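Local coordinates for glycosyl hyrolase, family 3 (Deinococcus radiodurans, PDB 3TEV), which probably hydrolyses O-glycosidic bonds, as a member of glycosyl hydrolase family 3, at residues 14-18 with 19-23; 107-110 with 111-115; 119-123 with 124-128; 304-307 with 308-312. All blocks are in the same frame, centred on the assembly; numbering follows the deposited sequence.

Interaction 1: 14-18 with 19-23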
loop_
_atom_site.group_PDB
_atom_site.type_symbol
_atom_site.label_atom_id
_atom_site.label_comp_id
_atom_site.label_asym_id
_atom_site.label_seq_id
_atom_site.Cartn_x
_atom_site.Cartn_y
_atom_site.Cartn_z
ATOM N N ASP A 14 24.137 -10.109 4.778
ATOM C CA ASP A 14 23.143 -9.064 4.613
ATOM C C ASP A 14 21.855 -9.463 5.347
ATOM O O ASP A 14 20.794 -9.573 4.731
ATOM C CB ASP A 14 22.913 -8.838 3.110
ATOM C CG ASP A 14 22.183 -7.548 2.806
ATOM O OD1 ASP A 14 22.115 -6.653 3.688
ATOM O OD2 ASP A 14 21.680 -7.423 1.664
ATOM N N PRO A 15 21.954 -9.718 6.671
ATOM C CA PRO A 15 20.750 -10.142 7.393
ATOM C C PRO A 15 19.660 -9.074 7.347
ATOM O O PRO A 15 19.955 -7.889 7.202
ATOM C CB PRO A 15 21.237 -10.394 8.827
ATOM C CG PRO A 15 22.619 -9.842 8.898
ATOM C CD PRO A 15 23.158 -9.668 7.525
ATOM N N VAL A 16 18.404 -9.501 7.409
ATOM C CA VAL A 16 17.282 -8.574 7.325
ATOM C C VAL A 16 17.244 -7.714 8.579
ATOM O O VAL A 16 17.366 -8.224 9.679
ATOM C CB VAL A 16 15.950 -9.313 7.167
ATOM C CG1 VAL A 16 14.777 -8.317 7.119
ATOM C CG2 VAL A 16 15.973 -10.180 5.906
ATOM N N ARG A 17 17.089 -6.413 8.413
ATOM C CA ARG A 17 16.919 -5.532 9.556
ATOM C C ARG A 17 15.457 -5.135 9.705
ATOM O O ARG A 17 14.737 -5.061 8.720
ATOM C CB ARG A 17 17.779 -4.301 9.389
ATOM C CG ARG A 17 19.249 -4.646 9.222
ATOM C CD ARG A 17 20.039 -3.400 8.968
ATOM N NE ARG A 17 20.049 -2.578 10.172
ATOM C CZ ARG A 17 20.510 -1.332 10.225
ATOM N NH1 ARG A 17 20.999 -0.757 9.111
ATOM N NH2 ARG A 17 20.476 -0.678 11.396
ATOM N N PRO A 18 15.019 -4.861 10.946
ATOM C CA PRO A 18 13.608 -4.500 11.149
ATOM C C PRO A 18 13.198 -3.289 10.322
ATOM O O PRO A 18 12.100 -3.267 9.822
ATOM C CB PRO A 18 13.512 -4.188 12.652
ATOM C CG PRO A 18 14.929 -4.171 13.169
ATOM C CD PRO A 18 15.780 -4.942 12.209
ATOM N N GLY A 19 14.078 -2.303 10.160
ATOM C CA GLY A 19 13.730 -1.113 9.366
ATOM C C GLY A 19 13.460 -1.386 7.895
ATOM O O GLY A 19 12.815 -0.587 7.222
ATOM N N GLN A 20 13.954 -2.510 7.381
ATOM C CA GLN A 20 13.764 -2.864 5.975
ATOM C C GLN A 20 12.348 -3.379 5.684
ATOM O O GLN A 20 11.982 -3.615 4.522
ATOM C CB GLN A 20 14.825 -3.878 5.560
ATOM C CG GLN A 20 16.253 -3.279 5.619
ATOM C CD GLN A 20 17.373 -4.293 5.431
ATOM O OE1 GLN A 20 17.229 -5.492 5.756
ATOM N NE2 GLN A 20 18.528 -3.804 4.930
ATOM N N LEU A 21 11.543 -3.523 6.740
ATOM C CA LEU A 21 10.160 -4.004 6.594
ATOM C C LEU A 21 9.136 -2.910 6.898
ATOM O O LEU A 21 7.944 -3.182 6.983
ATOM C CB LEU A 21 9.924 -5.232 7.492
ATOM C CG LEU A 21 10.917 -6.394 7.316
ATOM C CD1 LEU A 21 10.769 -7.439 8.457
ATOM C CD2 LEU A 21 10.797 -7.038 5.927
ATOM N N LEU A 22 9.607 -1.673 7.068
ATOM C CA LEU A 22 8.710 -0.564 7.394
ATOM C C LEU A 22 8.704 0.520 6.335
ATOM O O LEU A 22 9.728 0.791 5.690
ATOM C CB LEU A 22 9.075 0.086 8.729
ATOM C CG LEU A 22 9.245 -0.715 10.012
ATOM C CD1 LEU A 22 9.433 0.283 11.178
ATOM C CD2 LEU A 22 8.044 -1.626 10.275
HETATM N N MSE A 23 7.560 1.167 6.196
HETATM C CA MSE A 23 7.426 2.347 5.368
HETATM C C MSE A 23 6.986 3.448 6.330
HETATM O O MSE A 23 5.951 3.326 7.019
HETATM C CB MSE A 23 6.374 2.138 4.271
HETATM C CG MSE A 23 6.104 3.379 3.410
HETATM SE SE MSE A 23 4.891 3.004 1.912
HETATM C CE MSE A 23 6.162 2.737 0.473
HETATM O O HOH W 1 21.168 -5.497 5.810
#
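The chain from R17 to L21 makes a tight 3-10 turn, with Q20 N bonded to R17 O at 3.0 Å and L21 N to P18 O at 3.1 Å. The turn runs straight into strand 22-24. This is the first strand, in chain order, of the eight-stranded parallel sheet, consistent with the TIM-barrel fold of this family. The side chain of Q20 folds back over the residues before the turn. Its CG lies beside its own backbone N (chi1 -65°), and the extended chain beyond carries the amide to R17. There Q20 OE1 takes the N-H of R17 at 2.8 Å in a nearly straight bond (173°). The donor sits above the amide plane, 51° out of it. R321 of helix 314-330 also gives a hydrogen bond to Q20 OE1. On the other amide atom, Q20 NE2 donates to a water at 3.3 Å. That water donates to P15 O and D14 OD1, which ties the turn to the start of the segment. A leucine in place of Q20 would probably leave R17 N without its side-chain acceptor and the water without this N-H donor. The R17 guanidinium leads away and bonds to E41 O. V16 and L21 both pack on V317 of helix 314-330, and V16 CG1 lies 4.3 Å from L21 CD1.

Interaction 2: 107-110 with 111-115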
loop_
_atom_site.group_PDB
_atom_site.type_symbol
_atom_site.label_atom_id
_atom_site.label_comp_id
_atom_site.label_asym_id
_atom_site.label_seq_id
_atom_site.Cartn_x
_atom_site.Cartn_y
_atom_site.Cartn_z
ATOM N N GLN A 107 -11.229 3.674 -21.797
ATOM C CA GLN A 107 -10.139 2.931 -21.178
ATOM C C GLN A 107 -8.797 3.552 -21.538
ATOM O O GLN A 107 -7.961 3.775 -20.666
ATOM C CB GLN A 107 -10.213 1.451 -21.590
ATOM C CG GLN A 107 -8.940 0.648 -21.415
ATOM C CD GLN A 107 -9.208 -0.856 -21.269
ATOM O OE1 GLN A 107 -9.803 -1.477 -22.166
ATOM N NE2 GLN A 107 -8.768 -1.450 -20.134
ATOM N N GLN A 108 -8.618 3.866 -22.820
ATOM C CA GLN A 108 -7.373 4.474 -23.293
ATOM C C GLN A 108 -7.107 5.856 -22.667
ATOM O O GLN A 108 -5.968 6.175 -22.368
ATOM C CB GLN A 108 -7.344 4.532 -24.828
ATOM C CG GLN A 108 -6.038 5.050 -25.431
ATOM C CD GLN A 108 -4.865 4.091 -25.243
ATOM O OE1 GLN A 108 -4.928 2.932 -25.665
ATOM N NE2 GLN A 108 -3.782 4.578 -24.621
ATOM N N LEU A 109 -8.144 6.667 -22.466
ATOM C CA LEU A 109 -7.981 7.932 -21.752
ATOM C C LEU A 109 -7.463 7.710 -20.315
ATOM O O LEU A 109 -6.514 8.371 -19.857
ATOM C CB LEU A 109 -9.299 8.708 -21.720
ATOM C CG LEU A 109 -9.370 9.961 -20.831
ATOM C CD1 LEU A 109 -8.354 11.027 -21.244
ATOM C CD2 LEU A 109 -10.793 10.536 -20.851
ATOM N N THR A 110 -8.083 6.768 -19.614
ATOM C CA THR A 110 -7.707 6.465 -18.251
ATOM C C THR A 110 -6.242 6.083 -18.198
ATOM O O THR A 110 -5.503 6.592 -17.364
ATOM C CB THR A 110 -8.586 5.348 -17.679
ATOM O OG1 THR A 110 -9.949 5.774 -17.720
ATOM C CG2 THR A 110 -8.184 4.979 -16.215
ATOM N N GLU A 111 -5.821 5.201 -19.097
ATOM C CA GLU A 111 -4.414 4.806 -19.152
ATOM C C GLU A 111 -3.504 6.022 -19.364
ATOM O O GLU A 111 -2.534 6.199 -18.640
ATOM C CB GLU A 111 -4.175 3.759 -20.239
ATOM C CG GLU A 111 -2.729 3.309 -20.298
ATOM C CD GLU A 111 -2.458 2.171 -21.282
ATOM O OE1 GLU A 111 -3.362 1.380 -21.641
ATOM O OE2 GLU A 111 -1.291 2.053 -21.690
ATOM N N ASP A 112 -3.850 6.868 -20.340
ATOM C CA ASP A 112 -3.012 8.003 -20.694
ATOM C C ASP A 112 -2.921 9.056 -19.599
ATOM O O ASP A 112 -1.893 9.695 -19.457
ATOM C CB ASP A 112 -3.486 8.658 -21.996
ATOM C CG ASP A 112 -3.305 7.760 -23.223
ATOM O OD1 ASP A 112 -2.601 6.733 -23.154
ATOM O OD2 ASP A 112 -3.888 8.086 -24.266
ATOM N N VAL A 113 -3.993 9.257 -18.842
ATOM C CA VAL A 113 -3.960 10.213 -17.721
ATOM C C VAL A 113 -3.048 9.691 -16.593
ATOM O O VAL A 113 -2.285 10.440 -15.974
ATOM C CB VAL A 113 -5.387 10.512 -17.182
ATOM C CG1 VAL A 113 -5.331 11.236 -15.834
ATOM C CG2 VAL A 113 -6.191 11.322 -18.210
ATOM N N ASN A 114 -3.122 8.395 -16.346
ATOM C CA ASN A 114 -2.228 7.766 -15.384
ATOM C C ASN A 114 -0.775 7.729 -15.879
ATOM O O ASN A 114 0.173 7.882 -15.088
ATOM C CB ASN A 114 -2.772 6.389 -14.983
ATOM C CG ASN A 114 -3.904 6.501 -13.958
ATOM O OD1 ASN A 114 -3.654 6.551 -12.753
ATOM N ND2 ASN A 114 -5.151 6.568 -14.434
ATOM N N ALA A 115 -0.603 7.564 -17.190
ATOM C CA ALA A 115 0.728 7.592 -17.771
ATOM C C ALA A 115 1.356 8.956 -17.564
ATOM O O ALA A 115 2.528 9.030 -17.195
ATOM C CB ALA A 115 0.700 7.229 -19.233
#
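The first turns of helix 107-124 bring three side-chain pairs together four residues apart: Q108 with D112, L109 with V113, and T110 with N114. The backbone is regular, with E111 N bonded to Q107 O at 3.0 Å and V113 N to L109 O at 2.9 Å. Q108 reaches along the helix to D112. Its CG is turned away from its own backbone N (chi1 -175°), and a bend at chi2 swings the amide toward the next turn. Q108 NE2 then donates to D112 OD1 at 2.9 Å. The bond is rather bent. D112 OD1 lies in the amide plane, but the amide meets the carboxylate from above its plane. D112 OD1 also has a salt bridge to R170, and E111 OE2 makes a second one to the same arginine. R170 directly follows helix 154-169, so the bridges tie this helix to the loop at the end of that one, in a TIM-barrel type of fold. T110 and N114 also touch that helix: T110 packs on A163, and N114 on A164 and H168, while T110 OG1 bonds to H160. The carbonyl oxygen T110 O accepts twice from N114, from opposite faces of its plane. N114 N reaches it at 3.2 Å. N114 ND2 does so at 3.0 Å in a nearly straight bond (174°). L109 and V113 lie side by side and point the same way, with L109 CD1 3.7 Å from V113 CG2.

Interaction 3: 119-123 with 124-128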
loop_
_atom_site.group_PDB
_atom_site.type_symbol
_atom_site.label_atom_id
_atom_site.label_comp_id
_atom_site.label_asym_id
_atom_site.label_seq_id
_atom_site.Cartn_x
_atom_site.Cartn_y
_atom_site.Cartn_z
ATOM N N ARG A 119 4.694 9.867 -15.322
ATOM C CA ARG A 119 5.836 10.590 -15.899
ATOM C C ARG A 119 6.257 11.758 -15.023
ATOM O O ARG A 119 7.453 12.028 -14.885
ATOM C CB ARG A 119 5.541 11.128 -17.315
ATOM C CG ARG A 119 5.552 10.082 -18.412
ATOM C CD ARG A 119 5.526 10.698 -19.815
ATOM N NE ARG A 119 4.300 11.458 -20.079
ATOM C CZ ARG A 119 3.159 10.936 -20.538
ATOM N NH1 ARG A 119 3.057 9.637 -20.794
ATOM N NH2 ARG A 119 2.118 11.726 -20.759
ATOM N N GLN A 120 5.280 12.472 -14.469
ATOM C CA GLN A 120 5.594 13.541 -13.540
ATOM C C GLN A 120 6.263 12.961 -12.265
ATOM O O GLN A 120 7.252 13.509 -11.778
ATOM C CB GLN A 120 4.354 14.390 -13.221
ATOM C CG GLN A 120 4.685 15.746 -12.549
ATOM C CD GLN A 120 5.183 16.846 -13.538
ATOM O OE1 GLN A 120 4.792 16.890 -14.728
ATOM N NE2 GLN A 120 6.036 17.748 -13.032
ATOM N N LEU A 121 5.748 11.844 -11.755
ATOM C CA LEU A 121 6.322 11.222 -10.565
ATOM C C LEU A 121 7.751 10.748 -10.835
ATOM O O LEU A 121 8.661 11.007 -10.059
ATOM C CB LEU A 121 5.455 10.061 -10.075
ATOM C CG LEU A 121 4.044 10.384 -9.574
ATOM C CD1 LEU A 121 3.369 9.133 -9.000
ATOM C CD2 LEU A 121 4.043 11.504 -8.541
ATOM N N ARG A 122 7.928 10.056 -11.953
ATOM C CA ARG A 122 9.226 9.592 -12.399
ATOM C C ARG A 122 10.238 10.750 -12.531
ATOM O O ARG A 122 11.397 10.613 -12.114
ATOM C CB ARG A 122 9.079 8.794 -13.706
ATOM C CG ARG A 122 10.343 8.083 -14.210
ATOM C CD ARG A 122 10.588 6.744 -13.494
ATOM N NE ARG A 122 10.585 6.889 -12.029
ATOM C CZ ARG A 122 11.649 7.196 -11.286
ATOM N NH1 ARG A 122 11.512 7.337 -9.982
ATOM N NH2 ARG A 122 12.844 7.365 -11.844
ATOM N N SER A 123 9.816 11.895 -13.058
ATOM C CA SER A 123 10.756 13.015 -13.179
ATOM C C SER A 123 11.199 13.631 -11.843
ATOM O O SER A 123 12.270 14.228 -11.779
ATOM C CB SER A 123 10.290 14.088 -14.178
ATOM O OG SER A 123 9.429 15.030 -13.557
ATOM N N VAL A 124 10.421 13.452 -10.774
ATOM C CA VAL A 124 10.860 13.952 -9.460
ATOM C C VAL A 124 11.539 12.894 -8.590
ATOM O O VAL A 124 12.119 13.224 -7.570
ATOM C CB VAL A 124 9.745 14.720 -8.677
ATOM C CG1 VAL A 124 9.254 15.929 -9.493
ATOM C CG2 VAL A 124 8.589 13.805 -8.300
ATOM N N GLY A 125 11.461 11.632 -9.002
ATOM C CA GLY A 125 12.199 10.542 -8.372
ATOM C C GLY A 125 11.355 9.669 -7.468
ATOM O O GLY A 125 11.866 9.081 -6.492
ATOM N N ILE A 126 10.060 9.605 -7.773
ATOM C CA ILE A 126 9.121 8.755 -7.051
ATOM C C ILE A 126 8.906 7.480 -7.857
ATOM O O ILE A 126 8.730 7.544 -9.082
ATOM C CB ILE A 126 7.774 9.493 -6.818
ATOM C CG1 ILE A 126 7.943 10.521 -5.684
ATOM C CG2 ILE A 126 6.662 8.504 -6.450
ATOM C CD1 ILE A 126 6.940 11.692 -5.722
ATOM N N ASN A 127 8.917 6.329 -7.193
ATOM C CA ASN A 127 8.763 5.062 -7.903
ATOM C C ASN A 127 7.559 4.220 -7.461
ATOM O O ASN A 127 7.425 3.060 -7.853
ATOM C CB ASN A 127 10.078 4.250 -7.866
ATOM C CG ASN A 127 10.518 3.868 -6.438
ATOM O OD1 ASN A 127 9.974 4.350 -5.439
ATOM N ND2 ASN A 127 11.503 2.985 -6.351
ATOM N N TRP A 128 6.675 4.812 -6.663
ATOM C CA TRP A 128 5.511 4.108 -6.153
ATOM C C TRP A 128 4.359 5.092 -5.939
ATOM O O TRP A 128 4.521 6.100 -5.264
ATOM C CB TRP A 128 5.892 3.371 -4.871
ATOM C CG TRP A 128 4.794 2.704 -4.081
ATOM C CD1 TRP A 128 3.526 3.192 -3.830
ATOM C CD2 TRP A 128 4.897 1.477 -3.333
ATOM N NE1 TRP A 128 2.832 2.319 -2.995
ATOM C CE2 TRP A 128 3.654 1.262 -2.687
ATOM C CE3 TRP A 128 5.912 0.546 -3.145
ATOM C CZ2 TRP A 128 3.402 0.130 -1.891
ATOM C CZ3 TRP A 128 5.656 -0.572 -2.343
ATOM C CH2 TRP A 128 4.414 -0.771 -1.743
#
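L121 and R122 meet G125 and I126 in a Schellman motif, which ends helix 107-124 just before strand 128-129 of the barrel sheet. Among the backbone bonds, I126 N to L121 O is 3.0 Å, and G125 N to R122 O is weak at 3.3 Å. L121 O also accepts from G125 N. G125 has positive phi (103°), where a CB would jam against the carbonyl of V124. Among the side-chain bonds, the main one comes from R122, whose chain bends at chi2 (81°) and chi3 (-53°) and brings NH1 back to the turn. Its NH1 donates to I126 O at 2.9 Å. That oxygen lies near the guanidinium plane, while NH1 stands far above the I126 carbonyl plane. NH1 also bonds to A333 O and NH2 to Q334 O, so the arginine joins the turn to the C-terminal tail. An alanine in place of R122 would probably leave I126 O and the tail carbonyls without these donors. S123 OG turns back to donate to Q120 O at 3.2 Å. The apolar contacts face both strand 76-79 and helix 57-71. L121 and I126 both touch I79, V124 packs on L60, and L121 CD2 meets I126 CD1 at 4.0 Å.

Interaction 4: 304-307 with 308-312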
loop_
_atom_site.group_PDB
_atom_site.type_symbol
_atom_site.label_atom_id
_atom_site.label_comp_id
_atom_site.label_asym_id
_atom_site.label_seq_id
_atom_site.Cartn_x
_atom_site.Cartn_y
_atom_site.Cartn_z
ATOM N N ALA A 304 11.123 -1.407 17.419
ATOM C CA ALA A 304 11.498 -2.209 18.573
ATOM C C ALA A 304 10.756 -3.549 18.590
ATOM O O ALA A 304 11.367 -4.588 18.864
ATOM C CB ALA A 304 11.291 -1.423 19.921
ATOM N N ALA A 305 9.462 -3.534 18.271
ATOM C CA ALA A 305 8.699 -4.777 18.236
ATOM C C ALA A 305 9.159 -5.656 17.071
ATOM O O ALA A 305 9.330 -6.864 17.224
ATOM C CB ALA A 305 7.205 -4.496 18.133
ATOM N N VAL A 306 9.376 -5.060 15.905
ATOM C CA VAL A 306 9.783 -5.854 14.767
ATOM C C VAL A 306 11.203 -6.393 14.993
ATOM O O VAL A 306 11.536 -7.490 14.511
ATOM C CB VAL A 306 9.640 -5.054 13.447
ATOM C CG1 VAL A 306 10.160 -5.847 12.240
ATOM C CG2 VAL A 306 8.163 -4.663 13.236
ATOM N N ALA A 307 12.024 -5.651 15.749
ATOM C CA ALA A 307 13.387 -6.113 16.077
ATOM C C ALA A 307 13.404 -7.433 16.865
ATOM O O ALA A 307 14.355 -8.193 16.764
ATOM C CB ALA A 307 14.187 -5.027 16.832
ATOM N N GLU A 308 12.346 -7.705 17.628
ATOM C CA GLU A 308 12.235 -8.961 18.393
ATOM C C GLU A 308 11.713 -10.116 17.539
ATOM O O GLU A 308 12.035 -11.277 17.791
ATOM C CB GLU A 308 11.315 -8.776 19.599
ATOM C CG GLU A 308 11.743 -7.655 20.517
ATOM C CD GLU A 308 13.128 -7.897 21.110
ATOM O OE1 GLU A 308 13.471 -9.076 21.410
ATOM O OE2 GLU A 308 13.885 -6.909 21.267
ATOM N N TYR A 309 10.916 -9.786 16.529
ATOM C CA TYR A 309 10.329 -10.766 15.619
ATOM C C TYR A 309 11.343 -11.285 14.589
ATOM O O TYR A 309 11.464 -12.476 14.351
ATOM C CB TYR A 309 9.108 -10.125 14.943
ATOM C CG TYR A 309 8.682 -10.717 13.616
ATOM C CD1 TYR A 309 8.066 -11.973 13.538
ATOM C CD2 TYR A 309 8.855 -10.003 12.432
ATOM C CE1 TYR A 309 7.670 -12.502 12.305
ATOM C CE2 TYR A 309 8.447 -10.511 11.233
ATOM C CZ TYR A 309 7.866 -11.758 11.167
ATOM O OH TYR A 309 7.486 -12.247 9.933
ATOM N N VAL A 310 12.077 -10.368 13.998
ATOM C CA VAL A 310 12.995 -10.640 12.900
ATOM C C VAL A 310 14.041 -11.764 13.132
ATOM O O VAL A 310 14.186 -12.629 12.255
ATOM C CB VAL A 310 13.634 -9.298 12.443
ATOM C CG1 VAL A 310 15.016 -9.483 11.932
ATOM C CG2 VAL A 310 12.737 -8.623 11.411
ATOM N N PRO A 311 14.748 -11.775 14.296
ATOM C CA PRO A 311 15.800 -12.807 14.522
ATOM C C PRO A 311 15.296 -14.249 14.546
ATOM O O PRO A 311 16.040 -15.162 14.212
ATOM C CB PRO A 311 16.374 -12.462 15.917
ATOM C CG PRO A 311 15.974 -11.042 16.173
ATOM C CD PRO A 311 14.645 -10.850 15.440
ATOM N N GLU A 312 14.048 -14.464 14.933
ATOM C CA GLU A 312 13.532 -15.822 14.945
ATOM C C GLU A 312 12.768 -16.181 13.655
ATOM O O GLU A 312 12.215 -17.275 13.538
ATOM C CB GLU A 312 12.705 -16.072 16.212
ATOM C CG GLU A 312 13.525 -15.976 17.524
ATOM C CD GLU A 312 14.594 -17.093 17.662
ATOM O OE1 GLU A 312 14.333 -18.259 17.264
ATOM O OE2 GLU A 312 15.697 -16.826 18.185
HETATM O O HOH W 2 13.609 -4.398 20.576
#
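V306 O is gripped by two backbone N-H groups near the end of helix 296-309. V310 N bonds to it at 3.0 Å, nearly straight (164°) and almost in line with the carbonyl. Y309 N adds a weak bond at 3.1 Å. A residue earlier, A305 O is shared in a similar way. E308 N reaches it at 3.2 Å from well above its carbonyl plane, and Y309 N gives a weak, longer bond. Donors thus come from both three and four residues ahead, a mix of 3-10 and alpha-helical bonding. P311 has no N-H to give, so A307 O cannot have its four-residue bond. Instead P311 CD presses on A307 O at 3.0 Å. E308 curls back at chi2 (-61°), and its carboxylate comes round toward the previous turn. A water joins the two, donating to E308 OE2 at 2.6 Å and to A304 O at 2.8 Å. The apolar side is built by V306 and V310. V306 CG1 stands anti to the backbone N (chi1 176°) and meets V310 CG2 at 3.9 Å. V306 CG1 also comes near the Y309 ring, and V306 O lies at the edge of that ring. The ring then leads away from this turn. It packs on L283 and R284 of helix 275-285 and on V317 and K320 of helix 314-330. V306 and V310 rest on L21, and A307 on P18, in the turn that leads into strand 22-24.

How the interactions relate
All four contacts are local. They follow one another in series, and none nests in or crosses another. Interaction 1 shapes the entry to strand 22-24. Interactions 2 and 3 belong to helix 107-124: the first lies at its start, the second turns the chain from its end toward strand 128-129. Interaction 4 comes late, near the end of helix 296-309, yet it folds back onto interaction 1. There P18 CB meets V306 CG1 at 3.8 Å, and L21 CD1 meets V310 CG2 at 3.7 Å. Inside the barrel, M23 CE touches W128 CD2 at 4.2 Å and links interactions 1 and 3. Interactions 2 and 4 lie on opposite sides of the chain's centre, their own centres 42 Å apart.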